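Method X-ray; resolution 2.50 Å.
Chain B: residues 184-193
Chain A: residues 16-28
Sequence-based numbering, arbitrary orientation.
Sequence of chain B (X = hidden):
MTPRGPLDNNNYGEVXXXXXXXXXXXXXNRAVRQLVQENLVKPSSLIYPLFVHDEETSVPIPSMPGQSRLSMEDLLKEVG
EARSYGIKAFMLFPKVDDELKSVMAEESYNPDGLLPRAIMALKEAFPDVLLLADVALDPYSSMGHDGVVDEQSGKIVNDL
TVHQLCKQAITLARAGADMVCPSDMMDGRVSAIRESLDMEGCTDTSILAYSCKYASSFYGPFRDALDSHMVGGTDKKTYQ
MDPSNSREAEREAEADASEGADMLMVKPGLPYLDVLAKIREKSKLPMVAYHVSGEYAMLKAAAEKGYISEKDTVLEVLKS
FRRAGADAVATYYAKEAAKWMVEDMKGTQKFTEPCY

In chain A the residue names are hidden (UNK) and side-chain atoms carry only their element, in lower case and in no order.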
# COMPACT_ATOMS: atom_id res chain seq x y z
N ASP B 184 -11.79 -22.64 -22.28
CA ASP B 184 -10.91 -22.85 -23.44
C ASP B 184 -9.53 -22.20 -23.34
O ASP B 184 -8.60 -22.56 -24.09
CB ASP B 184 -11.57 -22.20 -24.65
CG ASP B 184 -11.91 -20.77 -24.37
OD1 ASP B 184 -12.79 -20.57 -23.49
OD2 ASP B 184 -11.25 -19.87 -24.93
N MET B 185 -9.44 -21.18 -22.49
CA MET B 185 -8.23 -20.35 -22.35
C MET B 185 -7.66 -19.84 -23.68
O MET B 185 -6.44 -19.75 -23.82
CB MET B 185 -7.18 -21.13 -21.57
CG MET B 185 -7.53 -21.30 -20.08
SD MET B 185 -7.26 -19.75 -19.17
CE MET B 185 -5.48 -19.69 -19.18
N MET B 186 -8.52 -19.57 -24.65
CA MET B 186 -8.10 -18.78 -25.82
C MET B 186 -8.00 -17.30 -25.42
O MET B 186 -8.62 -16.85 -24.44
CB MET B 186 -9.09 -18.92 -26.97
CG MET B 186 -9.26 -20.34 -27.48
SD MET B 186 -7.73 -20.98 -28.20
CE MET B 186 -6.99 -21.76 -26.75
N ASP B 187 -7.20 -16.54 -26.14
CA ASP B 187 -7.05 -15.14 -25.79
C ASP B 187 -8.26 -14.40 -26.36
O ASP B 187 -8.66 -14.61 -27.53
CB ASP B 187 -5.75 -14.53 -26.33
CG ASP B 187 -4.48 -15.10 -25.66
OD1 ASP B 187 -4.53 -15.56 -24.49
OD2 ASP B 187 -3.42 -15.06 -26.33
N GLY B 188 -8.85 -13.56 -25.51
CA GLY B 188 -9.81 -12.56 -25.93
C GLY B 188 -11.23 -13.07 -26.08
O GLY B 188 -12.07 -12.38 -26.65
N ARG B 189 -11.52 -14.27 -25.58
CA ARG B 189 -12.83 -14.86 -25.89
C ARG B 189 -13.98 -14.27 -25.05
O ARG B 189 -15.14 -14.25 -25.48
CB ARG B 189 -12.77 -16.40 -25.83
CG ARG B 189 -13.06 -17.07 -24.46
CD ARG B 189 -11.89 -16.96 -23.46
NE ARG B 189 -11.90 -18.07 -22.50
CZ ARG B 189 -11.25 -18.11 -21.35
NH1 ARG B 189 -11.36 -19.16 -20.57
NH2 ARG B 189 -10.51 -17.09 -20.95
N VAL B 190 -13.66 -13.78 -23.85
CA VAL B 190 -14.67 -13.18 -23.01
C VAL B 190 -15.28 -11.97 -23.73
O VAL B 190 -16.49 -11.92 -23.97
CB VAL B 190 -14.11 -12.77 -21.65
CG1 VAL B 190 -15.08 -11.83 -20.93
CG2 VAL B 190 -13.82 -14.01 -20.83
N SER B 191 -14.45 -11.03 -24.13
CA SER B 191 -14.96 -9.89 -24.90
C SER B 191 -15.74 -10.30 -26.16
O SER B 191 -16.80 -9.72 -26.45
CB SER B 191 -13.83 -8.99 -25.33
OG SER B 191 -14.37 -7.77 -25.77
N ALA B 192 -15.21 -11.25 -26.92
CA ALA B 192 -15.83 -11.63 -28.19
C ALA B 192 -17.18 -12.30 -27.95
O ALA B 192 -18.16 -11.96 -28.62
CB ALA B 192 -14.94 -12.53 -28.99
N ILE B 193 -17.25 -13.22 -26.98
CA ILE B 193 -18.50 -13.94 -26.65
C ILE B 193 -19.58 -12.98 -26.14
O ILE B 193 -20.72 -13.01 -26.58
CB ILE B 193 -18.24 -15.02 -25.58
CG1 ILE B 193 -17.50 -16.21 -26.21
CG2 ILE B 193 -19.54 -15.49 -24.95
CD1 ILE B 193 -16.77 -17.07 -25.20
N UNK A 16 -9.63 -12.77 -37.79
CA UNK A 16 -8.73 -12.01 -36.92
C UNK A 16 -9.51 -11.28 -35.82
O UNK A 16 -10.39 -10.45 -36.10
c UNK A 16 -6.66 -6.47 -38.10
c UNK A 16 -5.32 -6.97 -36.15
c UNK A 16 -7.90 -11.03 -37.77
c UNK A 16 -6.23 -10.46 -35.88
c UNK A 16 -5.80 -8.29 -36.22
c UNK A 16 -6.98 -10.11 -36.96
c UNK A 16 -5.76 -6.08 -37.10
n UNK A 16 -5.53 -9.38 -35.42
c UNK A 16 -6.71 -8.71 -37.21
c UNK A 16 -7.15 -7.78 -38.17
N UNK A 17 -9.20 -11.61 -34.57
CA UNK A 17 -9.65 -10.83 -33.43
C UNK A 17 -8.54 -9.80 -33.17
O UNK A 17 -7.41 -10.20 -32.89
c UNK A 17 -10.29 -11.17 -30.88
c UNK A 17 -9.84 -11.75 -32.23
c UNK A 17 -11.74 -10.64 -30.92
c UNK A 17 -10.15 -12.22 -29.78
N UNK A 18 -8.84 -8.49 -33.28
CA UNK A 18 -7.76 -7.48 -33.23
C UNK A 18 -7.23 -7.06 -31.84
O UNK A 18 -6.77 -5.94 -31.69
c UNK A 18 -10.10 -7.89 -33.76
c UNK A 18 -9.61 -6.77 -34.62
c UNK A 18 -8.38 -6.25 -33.94
N UNK A 19 -7.26 -7.98 -30.88
CA UNK A 19 -6.67 -7.78 -29.57
C UNK A 19 -5.13 -7.65 -29.64
O UNK A 19 -4.46 -8.37 -30.39
c UNK A 19 -6.49 -10.27 -29.06
c UNK A 19 -7.08 -8.94 -28.61
c UNK A 19 -6.69 -8.60 -27.17
c UNK A 19 -7.38 -9.49 -26.10
N UNK A 20 -4.57 -6.71 -28.87
CA UNK A 20 -3.12 -6.44 -28.93
C UNK A 20 -2.36 -7.42 -28.04
O UNK A 20 -1.48 -8.15 -28.51
c UNK A 20 -2.80 -4.98 -28.54
c UNK A 20 -2.25 -2.84 -29.90
c UNK A 20 -3.31 -3.92 -29.55
o UNK A 20 -1.74 -2.79 -31.05
n UNK A 20 -1.92 -1.99 -28.92
N UNK A 21 -2.72 -7.47 -26.76
CA UNK A 21 -2.06 -8.36 -25.82
C UNK A 21 -2.62 -9.78 -26.00
O UNK A 21 -3.83 -9.94 -26.19
c UNK A 21 -2.23 -7.86 -24.37
N UNK A 22 -1.73 -10.78 -25.94
CA UNK A 22 -2.05 -12.20 -26.14
C UNK A 22 -1.14 -13.04 -25.24
O UNK A 22 0.01 -13.30 -25.59
c UNK A 22 -2.76 -12.05 -28.64
n UNK A 22 -3.34 -12.02 -31.07
c UNK A 22 -4.47 -12.56 -31.53
c UNK A 22 -1.79 -12.61 -27.60
n UNK A 22 -4.91 -13.73 -31.08
n UNK A 22 -5.18 -11.93 -32.46
c UNK A 22 -2.46 -12.59 -30.04
N UNK A 23 -1.62 -13.40 -24.03
CA UNK A 23 -0.82 -14.17 -23.05
C UNK A 23 -0.33 -15.52 -23.56
O UNK A 23 0.70 -16.02 -23.10
c UNK A 23 -1.79 -14.37 -21.88
c UNK A 23 -2.78 -12.76 -23.38
c UNK A 23 -2.61 -13.13 -21.91
N UNK A 24 -1.06 -16.10 -24.52
CA UNK A 24 -0.65 -17.37 -25.13
C UNK A 24 0.71 -17.32 -25.82
O UNK A 24 1.36 -18.35 -25.94
c UNK A 24 -1.70 -17.85 -26.14
n UNK A 24 -2.94 -21.71 -28.92
c UNK A 24 -3.63 -20.71 -28.40
c UNK A 24 -3.90 -19.06 -26.54
n UNK A 24 -3.25 -20.18 -27.23
n UNK A 24 -4.70 -20.26 -29.05
c UNK A 24 -2.96 -18.43 -25.49
N UNK A 25 1.14 -16.15 -26.27
CA UNK A 25 2.46 -16.04 -26.89
C UNK A 25 3.58 -16.43 -25.92
O UNK A 25 4.56 -17.01 -26.32
c UNK A 25 2.59 -13.00 -29.36
c UNK A 25 1.17 -10.96 -29.12
c UNK A 25 2.69 -14.63 -27.43
n UNK A 25 0.67 -11.05 -30.36
c UNK A 25 2.05 -14.32 -28.79
n UNK A 25 2.05 -11.84 -28.64
n UNK A 25 0.77 -9.98 -28.34
N UNK A 26 3.45 -16.12 -24.65
CA UNK A 26 4.45 -16.54 -23.68
C UNK A 26 4.27 -17.99 -23.26
O UNK A 26 4.97 -18.45 -22.37
c UNK A 26 4.98 -14.23 -22.77
o UNK A 26 5.68 -14.01 -23.77
n UNK A 26 4.65 -13.28 -21.91
c UNK A 26 4.47 -15.63 -22.46
N UNK A 27 3.35 -18.70 -23.90
CA UNK A 27 3.20 -20.15 -23.71
C UNK A 27 3.55 -20.99 -24.96
O UNK A 27 3.55 -22.21 -24.89
n UNK A 27 -2.56 -18.47 -21.71
n UNK A 27 -1.82 -17.29 -19.91
c UNK A 27 1.24 -19.65 -22.12
n UNK A 27 -0.58 -19.05 -20.66
c UNK A 27 -1.65 -18.27 -20.78
c UNK A 27 -0.15 -20.11 -21.57
c UNK A 27 1.76 -20.48 -23.26
N UNK A 28 3.85 -20.32 -26.07
CA UNK A 28 4.15 -20.87 -27.42
C UNK A 28 4.82 -22.24 -27.50
O UNK A 28 4.47 -23.06 -28.32
c UNK A 28 4.90 -17.64 -29.47
c UNK A 28 5.05 -19.87 -28.17
c UNK A 28 4.36 -19.08 -29.24
c UNK A 28 6.39 -17.51 -29.69
n UNK A 28 6.61 -16.49 -30.76
O HOH W 1 -3.67 -15.31 -29.00

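Position 16 carries ten side-chain atoms: one carbon, then fused five- and six-membered rings holding eight carbons and one nitrogen. Only an indole fits, so this is Trp16(A); its side chain is out of reach of chain B.

Position 17 has four carbons forked at the second. One terminal carbon lies 3.6 Å from O of Asp187(B), the other 4.2 Å from CB of Ala192(B). A fork at the second carbon defines Leu17(A), with chi1 t and chi2 p.

At position 18 three carbons close a ring onto the backbone N, which identifies Pro18(A), out of reach of chain B.

Position 19 has four carbons forked at the first, one arm two carbons long, and the end of that arm sits 3.9 Å from CA of Gly188(B). Beta-branching with unequal arms gives Ile19(A).

Position 20 shows three carbons, the third bearing one oxygen and one nitrogen: Gln20(A), remote from chain B. Position 21 has a single carbon, hence Ala21(A), which points sideways.

Position 22 has three carbons, a nitrogen, and a carbon carrying two more nitrogens, a guanidinium. Its CA and CB both lie 3.2 Å from OD2 of Asp187(B). This is Arg22(A); its NH1 donates to water 1 at 2.9 Å, and the water donates to OD2 of Asp187(B) at 2.7 Å.

Position 23 again closes three carbons onto its N, so it is Pro23(A). Its CD is 3.5 Å from OD1 of Asp187(B); its N, 3.4 Å from OD2 of Asp187(B), has no hydrogen to share.

Position 24 has a guanidinium on three carbons, with one terminal nitrogen 3.2 Å from SD of Met186(B). It is Arg24(A), and CE of Met186(B) lies over one face of its guanidinium.

Position 25 repeats that atom pattern without touching chain B: Arg25(A), whose NH1 donates to O of Gln20(A) at 2.9 Å, tying the loop to the 3-10 segment.

Position 26 has two carbons, the second with one oxygen and one nitrogen: Asn26(A), out of reach. Position 27 is the fourth position with three carbons, a nitrogen and a carbon carrying two more nitrogens, with a terminal nitrogen 4.1 Å from CE of Met185(B). This is Arg27(A), and that methyl covers one face of its guanidinium. Position 28, four carbons in a row ending in nitrogen, is Lys28(A), also out of reach.

The contact centres on Asp187(B), whose carboxylate faces the start of the 3-10 segment. Arg24(A) N donates to Asp187(B) OD2 at 3.2 Å and 154°, the one direct hydrogen bond across the stretches, while water 1 links the same oxygen to Arg22(A). Asp187(B) OD1 and Arg27(A) NH1, 4.5 Å apart, are too distant for a salt bridge. At Gly188(B), phi is 83°, and an ideal CB would fall 2.7 Å from Leu17(A) CD2, a clash; the missing side chain thus permits close packing.

Chain A, residues 16-28: WLPIQARPRRNRK
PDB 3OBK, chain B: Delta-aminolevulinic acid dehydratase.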